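Local coordinates for phenylalanine ammonia-lyase (Rhodosporidium toruloides, PDB 1Y2M), which catalyses the non-oxidative deamination of L-phenylalanine and L-tyrosine to trans-cinnamic acid and p-coumaric acid, working as a homotetramer, at residues B[456-460]-B[641-645]; B[539-543]-B[653-657]; B[553-557]-B[570-574]; B[580-585]-B[599-604]; B[593-598]-B[633-638]. Residue numbers count along the deposited sequence, not the author numbering.

In the fold
From the N terminus, 456-460, in the loop between helices 416-443 and 468-484, opens contact 1, and 539-543 on the long helix 506-560 opens contact 2. Contact 3 starts on that same helix at 553-557 and closes at once on the next one, at 570-574. Contact 4 then opens at 580-585, contact 5 at 593-598; they cross, closing at 599-604 and 633-638. Last, 641-645 closes contact 1 and 653-657 closes contact 2, so these two also cross and contacts 3, 4 and 5 nest inside both. Together they tie four successive helices and two flanking loops into one helical bundle. Direct touches link contacts 1 and 2, 1 and 5, and 4 and 5.

Contact 1 (B[456-460]-B[641-645]); sequences LAAED and RETFW
Segment 456-460 is irregular: L456 has positive phi (55/34), followed by A457 (-73/134), A458 (-77/-27), E459 (-121/-164) and D460 (-56/126). It faces helical 641-645, A458 and R641 bringing their CA atoms within 8.5 Å. Apolar contact is slight: A458 CB lies 3.7 Å from W645 CZ2, the small methyl letting the indole (m, chi2 108°) come close. This is a loop laid across the C-terminal end of a long helix in an all-helical region, joined mostly through water. The nearly extended R641 (m, t, t) puts NH1 3.2 Å from E459 OE1, a salt bridge of charges alone, the oxygen lying well off the guanidinium plane; E459 OE2 also pairs with R679. Waters do the directed bonding: one joins W645 NE1 (2.9 Å) to A458 O (2.7 Å) and E459 OE2 (2.9 Å), another R641 NE (2.9 Å) to A458 O (3.0 Å), a third R641 NH1 (2.9 Å) to E459 OE1 (2.7 Å), and a fourth R641 NH2 to D460 OD1, both at 2.8 Å.

Contact 2 (B[539-543]-B[653-657]); sequences AIEFE and PALSY
Here the connection that follows helix 619-646 folds back as a compact turn on the flank of the long helix 506-560, within the helical bundle of this PAL/histidase-family chain. Residues 539-543 are regular helix. P653 to S656 have helical phi/psi, but their bonds run three residues back: S656 N to P653 O at 2.8 Å and Y657 N to A654 O at 3.0 Å. Y657 leaves the turn at -125/-25. The backbones come closest at A539 and A654, with CA atoms 5.1 Å apart, which suits two alanines: A539 CB is 3.5 Å from A654 N and 4.0 Å from P653 CG. Y657 (m, chi2 -71°) lays its ring against A539 and F542, with Y657 CD2 4.2 Å from A539 CB. F542 (m, chi2 14°) turns its edge to the tyrosine face in a T-shaped pair, centroids 5.0 Å apart and planes at 89°; F341 also meets both rings. E543 curls back with chi1 and chi2 both m, so that its CG lies 3.7 Å from P653 CB while its OE2 reaches the phenol. Y657 OH donates to E543 OE2 at 2.6 Å, and K546 forms a salt bridge to the same oxygen. A water joins E543 OE2 (2.8 Å) to S656 OG (2.7 Å).

Contact 3 (B[553-557]-B[570-574]); sequences VSLID and RDELV
Two helices that follow each other in the chain, 506-560 and 570-587, meet here as a splayed helical hairpin: the axes of 553-557 and 570-574 run at 129° and stay 11.1 Å apart at closest approach. In register, V553 lies against V574 (CA atoms 6.6 Å apart) and D557 against R570 (8.5 Å). Within the helices, D557 N bonds V553 O and V574 N bonds R570 O, both at 2.9 Å. The polar exchange between the helices belongs to one pair. R570, extended through chi3 (t, t, t) and then turned by chi4 of -81°, donates NE to D557 OD1 at 2.7 Å and NH2 to D557 OD2 at 3.2 Å, with N-H...acceptor angles of 165° and 158°. Both carboxylate oxygens of D557 (m, chi2 -20°) thus accept an N-H hydrogen bond, OD1 close to the guanidinium plane. V553 CG1 sits 3.6 Å from R570 NH2. Beneath this bridge the branched side chains need no polar partner: V553 CG2 meets V574 CG1 at 4.0 Å, I556 CG2 meets L573 CD2 at 3.9 Å, and I556 CD1 meets V574 CG2 at 4.2 Å. M564 of the connecting loop covers I556 and L573. The chemistry therefore divides in two: aliphatic side chains, with I556 and L573 the buried ones, fill the wide gap between the axes, and a bidentate salt bridge fastens one side of it.

Contact 4 (B[580-585]-B[599-604]); sequences TLAKRL and DAFSFA
The helices 570-587 and 593-611 form an antiparallel helical hairpin, the 580-585 and 599-604 axes passing 9.0 Å apart at 138°. Alanines on the second helix allow the approach: CA atoms are 5.8 Å apart for L581 and A600, and 6.0 Å for T580 and A604. Into the shallow hollow left by A600 and A604 goes L581 (m, t), its CD2 3.9 Å from A600 CB and 4.0 Å from A604 CB. The same CD2 sits squarely over F601, 3.9 Å from the ring centroid, a CH-pi contact. L585 CD2 meets A600 CB at 3.9 Å. The methyl of T580 lies over the face of F603, a CH-pi contact with CG2 4.2 Å from the centroid, while its hydroxyl bonds to T607. R584 CD packs 3.7 Å from F603 CD2. F603 itself stacks on F603 of the second subunit, placing this hairpin at a subunit interface. R584 (t, p, t) forms a bidentate salt bridge: NE to D599 OD2 at 2.8 Å and NH2 to D599 OD1 at 2.9 Å.

Contact 5 (B[593-598]-B[633-638]); sequences LVPRWH and AISLTR
Helices 593-611 and 619-646, consecutive in the chain, pair antiparallel in the helical bundle; the axes of 593-598 and 633-638 cross at 135° and 9.9 Å. L593 (t, p) begins its helix, its backbone N bonded to D460 OD1; its CD1 is 3.6 Å from T637 CG2 and its CD2 3.9 Å from I634 CG2. V594 gives the closest backbone approach, CA to CA 6.4 Å with I634, and its CG2 rests 3.7 Å from R638 NH2. The buried W597 (m, chi2 108°) offers a flat face to the small A633, whose CB stands 3.4 Å from the six-membered ring centroid in a CH-pi contact, with F544 and F548 of helix 506-560 also against the indole. A water joins W597 NE1 and T637 OG1, 3.0 Å from each, while T637 OG1 donates to A633 O at 2.8 Å. I634 (m, t) is a knob in the hole formed by L593, V594, W597 and H598, the last with H598 NE2 4.0 Å from I634 CD1.

Contact 1 (B[456-460]-B[641-645])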
# COMPACT_ATOMS: atom_id res chain seq x y z
N LEU B 456 -24.72 -12.37 21.86
CA LEU B 456 -25.57 -11.44 22.58
C LEU B 456 -27.05 -11.70 22.33
O LEU B 456 -27.93 -10.81 22.34
CB LEU B 456 -25.16 -9.97 22.36
CG LEU B 456 -23.69 -9.62 22.57
CD1 LEU B 456 -23.48 -8.12 22.41
CD2 LEU B 456 -23.17 -10.04 23.91
N ALA B 457 -27.37 -12.97 22.16
CA ALA B 457 -28.75 -13.37 22.01
C ALA B 457 -29.44 -13.25 23.38
O ALA B 457 -28.88 -13.73 24.40
CB ALA B 457 -28.81 -14.81 21.55
N ALA B 458 -30.62 -12.67 23.42
CA ALA B 458 -31.36 -12.51 24.68
C ALA B 458 -32.05 -13.78 25.17
O ALA B 458 -32.35 -13.89 26.35
CB ALA B 458 -32.44 -11.41 24.53
N GLU B 459 -32.37 -14.64 24.22
CA GLU B 459 -33.13 -15.86 24.49
C GLU B 459 -32.31 -17.06 24.05
O GLU B 459 -31.08 -16.94 23.88
CB GLU B 459 -34.53 -15.79 23.87
CG GLU B 459 -35.41 -14.65 24.48
CD GLU B 459 -35.88 -14.93 25.89
OE1 GLU B 459 -35.95 -16.13 26.31
OE2 GLU B 459 -36.26 -13.97 26.58
N ASP B 460 -32.93 -18.23 23.91
CA ASP B 460 -32.13 -19.44 23.59
C ASP B 460 -31.31 -19.27 22.31
O ASP B 460 -31.85 -18.90 21.27
CB ASP B 460 -33.03 -20.68 23.48
CG ASP B 460 -33.30 -21.35 24.83
OD1 ASP B 460 -32.79 -20.95 25.88
OD2 ASP B 460 -34.05 -22.35 24.81
N ARG B 641 -35.92 -12.06 33.08
CA ARG B 641 -36.07 -11.62 31.71
C ARG B 641 -37.42 -10.92 31.50
O ARG B 641 -37.47 -9.84 30.91
CB ARG B 641 -35.99 -12.78 30.77
CG ARG B 641 -34.60 -13.27 30.64
CD ARG B 641 -34.61 -14.64 29.95
NE ARG B 641 -33.29 -15.13 29.57
CZ ARG B 641 -33.11 -16.33 29.00
NH1 ARG B 641 -34.14 -17.12 28.76
NH2 ARG B 641 -31.91 -16.69 28.61
N GLU B 642 -38.50 -11.51 31.99
CA GLU B 642 -39.82 -10.89 31.78
C GLU B 642 -39.89 -9.53 32.44
O GLU B 642 -40.46 -8.59 31.87
CB GLU B 642 -40.95 -11.78 32.26
CG GLU B 642 -41.46 -12.67 31.24
CD GLU B 642 -41.83 -11.95 29.96
OE1 GLU B 642 -42.57 -10.95 29.98
OE2 GLU B 642 -41.36 -12.41 28.91
N THR B 643 -39.29 -9.41 33.63
CA THR B 643 -39.29 -8.13 34.33
C THR B 643 -38.59 -7.07 33.47
O THR B 643 -39.12 -5.96 33.32
CB THR B 643 -38.62 -8.25 35.67
OG1 THR B 643 -39.39 -9.10 36.50
CG2 THR B 643 -38.44 -6.89 36.32
N PHE B 644 -37.43 -7.39 32.87
CA PHE B 644 -36.78 -6.50 31.93
C PHE B 644 -37.64 -6.15 30.73
O PHE B 644 -37.79 -4.98 30.38
CB PHE B 644 -35.49 -7.17 31.42
CG PHE B 644 -34.71 -6.36 30.41
CD1 PHE B 644 -33.82 -5.39 30.82
CD2 PHE B 644 -34.83 -6.63 29.05
CE1 PHE B 644 -33.09 -4.65 29.90
CE2 PHE B 644 -34.11 -5.89 28.10
CZ PHE B 644 -33.25 -4.90 28.52
N TRP B 645 -38.14 -7.16 30.03
CA TRP B 645 -38.76 -6.89 28.72
C TRP B 645 -40.15 -6.30 28.82
O TRP B 645 -40.64 -5.71 27.84
CB TRP B 645 -38.82 -8.15 27.88
CG TRP B 645 -37.48 -8.60 27.41
CD1 TRP B 645 -36.78 -9.68 27.86
CD2 TRP B 645 -36.65 -7.97 26.42
NE1 TRP B 645 -35.59 -9.75 27.22
CE2 TRP B 645 -35.49 -8.72 26.31
CE3 TRP B 645 -36.81 -6.84 25.58
CZ2 TRP B 645 -34.47 -8.40 25.44
CZ3 TRP B 645 -35.76 -6.51 24.72
CH2 TRP B 645 -34.65 -7.31 24.62
O HOH W 1 -34.13 -12.24 27.61
O HOH W 2 -31.09 -13.29 29.02
O HOH W 3 -37.02 -16.71 28.71
O HOH W 4 -31.28 -18.98 27.10
O HOH W 5 -34.82 -19.70 27.20

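Contact 2 (B[539-543]-B[653-657])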
# COMPACT_ATOMS: atom_id res chain seq x y z
N ALA B 539 -26.70 -6.67 32.88
CA ALA B 539 -27.58 -6.19 33.96
C ALA B 539 -28.59 -7.27 34.37
O ALA B 539 -28.86 -7.41 35.58
CB ALA B 539 -28.27 -4.94 33.53
N ILE B 540 -29.14 -8.00 33.38
CA ILE B 540 -30.01 -9.17 33.65
C ILE B 540 -29.28 -10.23 34.50
O ILE B 540 -29.82 -10.75 35.48
CB ILE B 540 -30.53 -9.80 32.32
CG1 ILE B 540 -31.56 -8.88 31.72
CG2 ILE B 540 -31.12 -11.16 32.54
CD1 ILE B 540 -31.90 -9.19 30.23
N GLU B 541 -28.03 -10.50 34.14
CA GLU B 541 -27.20 -11.41 34.91
C GLU B 541 -27.07 -10.93 36.35
O GLU B 541 -27.24 -11.70 37.29
CB GLU B 541 -25.83 -11.54 34.30
CG GLU B 541 -24.85 -12.35 35.11
CD GLU B 541 -23.44 -12.35 34.51
OE1 GLU B 541 -23.27 -12.09 33.30
OE2 GLU B 541 -22.48 -12.57 35.27
N PHE B 542 -26.80 -9.65 36.52
CA PHE B 542 -26.70 -9.08 37.87
C PHE B 542 -28.00 -9.16 38.66
O PHE B 542 -27.98 -9.52 39.85
CB PHE B 542 -26.24 -7.64 37.80
CG PHE B 542 -24.75 -7.47 37.59
CD1 PHE B 542 -23.93 -8.52 37.19
CD2 PHE B 542 -24.16 -6.24 37.80
CE1 PHE B 542 -22.55 -8.34 36.97
CE2 PHE B 542 -22.80 -6.04 37.60
CZ PHE B 542 -22.00 -7.09 37.19
N GLU B 543 -29.13 -8.85 38.01
CA GLU B 543 -30.43 -8.96 38.70
C GLU B 543 -30.73 -10.39 39.11
O GLU B 543 -31.21 -10.64 40.23
CB GLU B 543 -31.59 -8.46 37.83
CG GLU B 543 -31.51 -6.98 37.57
CD GLU B 543 -31.66 -6.17 38.82
OE1 GLU B 543 -32.67 -6.35 39.52
OE2 GLU B 543 -30.75 -5.39 39.14
N PRO B 653 -32.57 -2.22 34.14
CA PRO B 653 -31.69 -2.43 35.28
C PRO B 653 -30.26 -1.96 35.02
O PRO B 653 -29.54 -1.70 35.97
CB PRO B 653 -31.77 -3.94 35.54
CG PRO B 653 -32.16 -4.52 34.27
CD PRO B 653 -33.08 -3.49 33.63
N ALA B 654 -29.86 -1.79 33.76
CA ALA B 654 -28.54 -1.25 33.43
C ALA B 654 -28.34 0.10 34.11
O ALA B 654 -27.21 0.46 34.46
CB ALA B 654 -28.40 -1.11 31.94
N LEU B 655 -29.41 0.87 34.25
CA LEU B 655 -29.29 2.20 34.87
C LEU B 655 -28.83 2.09 36.33
O LEU B 655 -28.37 3.07 36.90
CB LEU B 655 -30.62 2.93 34.79
CG LEU B 655 -31.12 3.13 33.37
CD1 LEU B 655 -32.52 3.73 33.38
CD2 LEU B 655 -30.21 3.97 32.52
N SER B 656 -28.98 0.91 36.91
CA SER B 656 -28.52 0.64 38.30
C SER B 656 -27.00 0.44 38.44
O SER B 656 -26.45 0.52 39.56
CB SER B 656 -29.20 -0.61 38.86
OG SER B 656 -30.59 -0.40 39.04
N TYR B 657 -26.32 0.15 37.34
CA TYR B 657 -24.94 -0.26 37.39
C TYR B 657 -24.01 0.58 36.56
O TYR B 657 -22.82 0.60 36.82
CB TYR B 657 -24.84 -1.71 36.94
CG TYR B 657 -25.71 -2.66 37.72
CD1 TYR B 657 -25.42 -2.98 39.05
CD2 TYR B 657 -26.82 -3.24 37.14
CE1 TYR B 657 -26.24 -3.86 39.77
CE2 TYR B 657 -27.66 -4.08 37.85
CZ TYR B 657 -27.36 -4.39 39.15
OH TYR B 657 -28.20 -5.24 39.84
O HOH W 6 -31.76 -2.85 39.46

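Contact 3 (B[553-557]-B[570-574])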
# COMPACT_ATOMS: atom_id res chain seq x y z
N VAL B 553 -28.45 -20.91 48.76
CA VAL B 553 -28.32 -21.15 50.19
C VAL B 553 -29.57 -21.84 50.71
O VAL B 553 -29.51 -22.82 51.48
CB VAL B 553 -28.04 -19.84 50.93
CG1 VAL B 553 -28.03 -20.07 52.43
CG2 VAL B 553 -26.72 -19.23 50.46
N SER B 554 -30.73 -21.31 50.34
CA SER B 554 -32.00 -21.81 50.82
C SER B 554 -32.26 -23.26 50.43
O SER B 554 -32.71 -24.07 51.25
CB SER B 554 -33.12 -20.93 50.29
OG SER B 554 -34.38 -21.52 50.57
N LEU B 555 -31.97 -23.58 49.16
CA LEU B 555 -32.17 -24.95 48.67
C LEU B 555 -31.21 -25.91 49.34
O LEU B 555 -31.57 -27.03 49.67
CB LEU B 555 -32.02 -25.01 47.15
CG LEU B 555 -33.26 -24.56 46.37
CD1 LEU B 555 -32.92 -24.21 44.93
CD2 LEU B 555 -34.38 -25.59 46.45
N ILE B 556 -29.96 -25.47 49.52
CA ILE B 556 -28.97 -26.26 50.27
C ILE B 556 -29.47 -26.52 51.69
O ILE B 556 -29.34 -27.63 52.23
CB ILE B 556 -27.60 -25.55 50.27
CG1 ILE B 556 -26.85 -25.80 48.96
CG2 ILE B 556 -26.75 -25.98 51.44
CD1 ILE B 556 -25.52 -25.06 48.87
N ASP B 557 -30.04 -25.50 52.33
CA ASP B 557 -30.55 -25.71 53.69
C ASP B 557 -31.71 -26.67 53.72
O ASP B 557 -31.79 -27.57 54.58
CB ASP B 557 -30.99 -24.39 54.31
CG ASP B 557 -29.83 -23.56 54.76
OD1 ASP B 557 -28.73 -24.12 54.93
OD2 ASP B 557 -30.04 -22.34 54.96
N ARG B 570 -21.35 -26.62 56.30
CA ARG B 570 -22.23 -25.68 55.57
C ARG B 570 -21.50 -24.54 54.86
O ARG B 570 -21.72 -24.29 53.67
CB ARG B 570 -23.33 -25.15 56.47
CG ARG B 570 -24.28 -24.20 55.76
CD ARG B 570 -25.54 -24.05 56.58
NE ARG B 570 -26.48 -23.03 56.07
CZ ARG B 570 -26.38 -21.71 56.29
NH1 ARG B 570 -25.33 -21.20 56.92
NH2 ARG B 570 -27.31 -20.90 55.82
N ASP B 571 -20.66 -23.81 55.59
CA ASP B 571 -19.81 -22.77 54.98
C ASP B 571 -19.05 -23.31 53.80
O ASP B 571 -19.07 -22.74 52.72
CB ASP B 571 -18.76 -22.26 55.97
CG ASP B 571 -19.18 -21.04 56.70
OD1 ASP B 571 -20.41 -20.81 56.79
OD2 ASP B 571 -18.26 -20.33 57.19
N GLU B 572 -18.36 -24.43 54.01
CA GLU B 572 -17.57 -25.02 52.95
C GLU B 572 -18.44 -25.34 51.73
O GLU B 572 -18.05 -25.10 50.58
CB GLU B 572 -16.89 -26.30 53.44
CG GLU B 572 -15.90 -26.86 52.46
CD GLU B 572 -15.33 -28.24 52.82
OE1 GLU B 572 -15.63 -28.79 53.92
OE2 GLU B 572 -14.58 -28.76 51.97
N LEU B 573 -19.61 -25.94 51.99
CA LEU B 573 -20.44 -26.38 50.87
C LEU B 573 -20.95 -25.21 50.04
O LEU B 573 -20.92 -25.23 48.81
CB LEU B 573 -21.65 -27.19 51.35
CG LEU B 573 -22.49 -27.77 50.19
CD1 LEU B 573 -21.68 -28.82 49.44
CD2 LEU B 573 -23.80 -28.36 50.64
N VAL B 574 -21.47 -24.20 50.74
CA VAL B 574 -22.02 -23.03 50.03
C VAL B 574 -20.91 -22.38 49.20
O VAL B 574 -21.12 -22.01 48.03
CB VAL B 574 -22.59 -21.99 50.99
CG1 VAL B 574 -22.98 -20.75 50.21
CG2 VAL B 574 -23.78 -22.53 51.70

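Contact 4 (B[580-585]-B[599-604])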
# COMPACT_ATOMS: atom_id res chain seq x y z
N THR B 580 -18.17 -23.63 41.96
CA THR B 580 -18.32 -24.58 40.86
C THR B 580 -19.34 -24.04 39.85
O THR B 580 -19.13 -24.10 38.61
CB THR B 580 -18.78 -25.92 41.39
OG1 THR B 580 -17.74 -26.50 42.20
CG2 THR B 580 -19.19 -26.89 40.24
N LEU B 581 -20.46 -23.53 40.34
CA LEU B 581 -21.47 -22.96 39.45
C LEU B 581 -20.90 -21.78 38.64
O LEU B 581 -21.07 -21.68 37.41
CB LEU B 581 -22.68 -22.53 40.23
CG LEU B 581 -23.53 -23.62 40.90
CD1 LEU B 581 -24.45 -22.95 41.91
CD2 LEU B 581 -24.31 -24.41 39.83
N ALA B 582 -20.18 -20.88 39.30
CA ALA B 582 -19.66 -19.69 38.61
C ALA B 582 -18.75 -20.10 37.48
O ALA B 582 -18.89 -19.64 36.34
CB ALA B 582 -18.91 -18.77 39.58
N LYS B 583 -17.79 -20.95 37.80
CA LYS B 583 -16.79 -21.31 36.82
C LYS B 583 -17.45 -22.04 35.64
O LYS B 583 -17.16 -21.75 34.47
CB LYS B 583 -15.70 -22.16 37.46
CG LYS B 583 -14.65 -22.67 36.49
CD LYS B 583 -13.21 -22.69 37.07
CE LYS B 583 -12.36 -21.46 36.63
NZ LYS B 583 -11.44 -20.98 37.72
N ARG B 584 -18.40 -22.92 35.93
CA ARG B 584 -19.04 -23.69 34.85
C ARG B 584 -19.94 -22.80 33.98
O ARG B 584 -19.92 -22.91 32.76
CB ARG B 584 -19.86 -24.85 35.43
CG ARG B 584 -20.53 -25.74 34.39
CD ARG B 584 -19.54 -26.25 33.34
NE ARG B 584 -20.17 -27.17 32.39
CZ ARG B 584 -19.57 -27.69 31.34
NH1 ARG B 584 -18.32 -27.34 31.06
NH2 ARG B 584 -20.23 -28.50 30.54
N LEU B 585 -20.74 -21.96 34.59
CA LEU B 585 -21.68 -21.15 33.80
C LEU B 585 -20.95 -20.23 32.83
O LEU B 585 -21.48 -19.96 31.75
CB LEU B 585 -22.59 -20.35 34.70
CG LEU B 585 -23.61 -21.18 35.47
CD1 LEU B 585 -24.10 -20.37 36.66
CD2 LEU B 585 -24.77 -21.59 34.56
N ASP B 599 -26.95 -28.91 33.40
CA ASP B 599 -25.50 -29.11 33.35
C ASP B 599 -24.76 -28.50 34.56
O ASP B 599 -23.94 -29.15 35.25
CB ASP B 599 -24.98 -28.54 32.02
CG ASP B 599 -23.46 -28.46 31.99
OD1 ASP B 599 -22.83 -29.41 31.45
OD2 ASP B 599 -22.91 -27.51 32.58
N ALA B 600 -25.10 -27.27 34.87
CA ALA B 600 -24.43 -26.57 36.00
C ALA B 600 -24.62 -27.29 37.33
O ALA B 600 -23.66 -27.50 38.10
CB ALA B 600 -24.95 -25.17 36.11
N PHE B 601 -25.85 -27.65 37.63
CA PHE B 601 -26.12 -28.37 38.87
C PHE B 601 -25.66 -29.81 38.87
O PHE B 601 -25.45 -30.37 39.96
CB PHE B 601 -27.58 -28.18 39.32
CG PHE B 601 -27.78 -26.85 39.97
CD1 PHE B 601 -27.37 -26.68 41.29
CD2 PHE B 601 -28.29 -25.74 39.27
CE1 PHE B 601 -27.48 -25.47 41.93
CE2 PHE B 601 -28.41 -24.53 39.91
CZ PHE B 601 -27.99 -24.39 41.26
N SER B 602 -25.51 -30.42 37.71
CA SER B 602 -24.89 -31.74 37.62
C SER B 602 -23.45 -31.65 38.12
O SER B 602 -23.02 -32.42 38.97
CB SER B 602 -24.92 -32.29 36.21
OG SER B 602 -24.31 -33.57 36.19
N PHE B 603 -22.74 -30.65 37.60
CA PHE B 603 -21.38 -30.39 38.05
C PHE B 603 -21.39 -30.09 39.55
O PHE B 603 -20.62 -30.69 40.32
CB PHE B 603 -20.79 -29.24 37.24
CG PHE B 603 -19.28 -29.23 37.15
CD1 PHE B 603 -18.48 -29.96 38.01
CD2 PHE B 603 -18.67 -28.47 36.19
CE1 PHE B 603 -17.05 -29.92 37.87
CE2 PHE B 603 -17.29 -28.42 36.08
CZ PHE B 603 -16.50 -29.14 36.92
N ALA B 604 -22.31 -29.22 40.00
CA ALA B 604 -22.39 -28.92 41.44
C ALA B 604 -22.64 -30.16 42.33
O ALA B 604 -22.15 -30.29 43.48
CB ALA B 604 -23.41 -27.82 41.75

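Contact 5 (B[593-598]-B[633-638])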
# COMPACT_ATOMS: atom_id res chain seq x y z
N LEU B 593 -31.34 -22.67 27.73
CA LEU B 593 -31.55 -22.41 29.15
C LEU B 593 -31.72 -23.67 29.98
O LEU B 593 -31.06 -23.86 30.99
CB LEU B 593 -32.73 -21.47 29.33
CG LEU B 593 -33.09 -21.12 30.76
CD1 LEU B 593 -32.01 -20.29 31.36
CD2 LEU B 593 -34.45 -20.40 30.86
N VAL B 594 -32.60 -24.55 29.53
CA VAL B 594 -32.90 -25.74 30.30
C VAL B 594 -31.66 -26.66 30.43
O VAL B 594 -31.26 -26.98 31.55
CB VAL B 594 -34.10 -26.48 29.73
CG1 VAL B 594 -34.31 -27.85 30.42
CG2 VAL B 594 -35.34 -25.59 29.93
N PRO B 595 -31.06 -27.07 29.30
CA PRO B 595 -29.86 -27.91 29.53
C PRO B 595 -28.71 -27.20 30.25
O PRO B 595 -27.93 -27.88 30.92
CB PRO B 595 -29.44 -28.35 28.12
CG PRO B 595 -30.00 -27.30 27.20
CD PRO B 595 -31.36 -26.95 27.87
N ARG B 596 -28.58 -25.89 30.10
CA ARG B 596 -27.55 -25.13 30.79
C ARG B 596 -27.64 -25.34 32.28
O ARG B 596 -26.65 -25.58 32.95
CB ARG B 596 -27.70 -23.65 30.50
CG ARG B 596 -26.48 -22.88 30.99
CD ARG B 596 -26.51 -21.43 30.62
NE ARG B 596 -25.23 -20.78 30.91
CZ ARG B 596 -25.05 -19.48 30.76
NH1 ARG B 596 -26.06 -18.73 30.32
NH2 ARG B 596 -23.89 -18.93 31.03
N TRP B 597 -28.84 -25.18 32.83
CA TRP B 597 -28.99 -25.26 34.29
C TRP B 597 -28.87 -26.69 34.82
O TRP B 597 -28.36 -26.90 35.90
CB TRP B 597 -30.28 -24.57 34.74
CG TRP B 597 -30.03 -23.07 34.72
CD1 TRP B 597 -30.51 -22.16 33.84
CD2 TRP B 597 -29.15 -22.38 35.59
NE1 TRP B 597 -30.01 -20.92 34.13
CE2 TRP B 597 -29.17 -21.02 35.21
CE3 TRP B 597 -28.33 -22.77 36.66
CZ2 TRP B 597 -28.41 -20.05 35.87
CZ3 TRP B 597 -27.58 -21.80 37.33
CH2 TRP B 597 -27.64 -20.45 36.92
N HIS B 598 -29.34 -27.67 34.06
CA HIS B 598 -29.14 -29.05 34.45
C HIS B 598 -27.66 -29.41 34.39
O HIS B 598 -27.19 -30.11 35.27
CB HIS B 598 -30.03 -29.98 33.63
CG HIS B 598 -31.46 -29.90 34.06
ND1 HIS B 598 -31.93 -30.53 35.19
CD2 HIS B 598 -32.51 -29.22 33.54
CE1 HIS B 598 -33.21 -30.24 35.36
NE2 HIS B 598 -33.58 -29.46 34.36
N ALA B 633 -33.50 -22.18 39.02
CA ALA B 633 -32.72 -21.27 38.19
C ALA B 633 -33.39 -20.96 36.84
O ALA B 633 -33.36 -19.81 36.36
CB ALA B 633 -31.33 -21.78 37.99
N ILE B 634 -34.00 -21.98 36.25
CA ILE B 634 -34.70 -21.82 35.00
C ILE B 634 -35.89 -20.84 35.18
O ILE B 634 -36.05 -19.87 34.42
CB ILE B 634 -35.16 -23.18 34.47
CG1 ILE B 634 -33.91 -24.03 34.07
CG2 ILE B 634 -36.12 -23.00 33.26
CD1 ILE B 634 -34.12 -25.50 33.92
N SER B 635 -36.70 -21.08 36.20
CA SER B 635 -37.82 -20.17 36.49
C SER B 635 -37.36 -18.79 36.82
O SER B 635 -37.94 -17.83 36.34
CB SER B 635 -38.67 -20.66 37.67
OG SER B 635 -39.04 -21.99 37.41
N LEU B 636 -36.35 -18.67 37.66
CA LEU B 636 -35.89 -17.33 38.02
C LEU B 636 -35.37 -16.55 36.78
O LEU B 636 -35.63 -15.37 36.62
CB LEU B 636 -34.81 -17.43 39.08
CG LEU B 636 -34.19 -16.14 39.63
CD1 LEU B 636 -35.27 -15.16 40.14
CD2 LEU B 636 -33.25 -16.48 40.77
N THR B 637 -34.63 -17.24 35.91
CA THR B 637 -34.14 -16.61 34.70
C THR B 637 -35.31 -16.07 33.88
O THR B 637 -35.28 -14.93 33.42
CB THR B 637 -33.34 -17.62 33.85
OG1 THR B 637 -32.19 -18.03 34.58
CG2 THR B 637 -32.89 -17.00 32.56
N ARG B 638 -36.33 -16.89 33.71
CA ARG B 638 -37.47 -16.46 32.89
C ARG B 638 -38.13 -15.23 33.53
O ARG B 638 -38.51 -14.28 32.82
CB ARG B 638 -38.46 -17.61 32.72
CG ARG B 638 -37.90 -18.71 31.86
CD ARG B 638 -38.96 -19.70 31.42
NE ARG B 638 -38.42 -20.80 30.61
CZ ARG B 638 -38.55 -22.09 30.89
NH1 ARG B 638 -39.24 -22.49 31.96
NH2 ARG B 638 -38.03 -22.99 30.06
O HOH W 7 -29.61 -18.17 32.97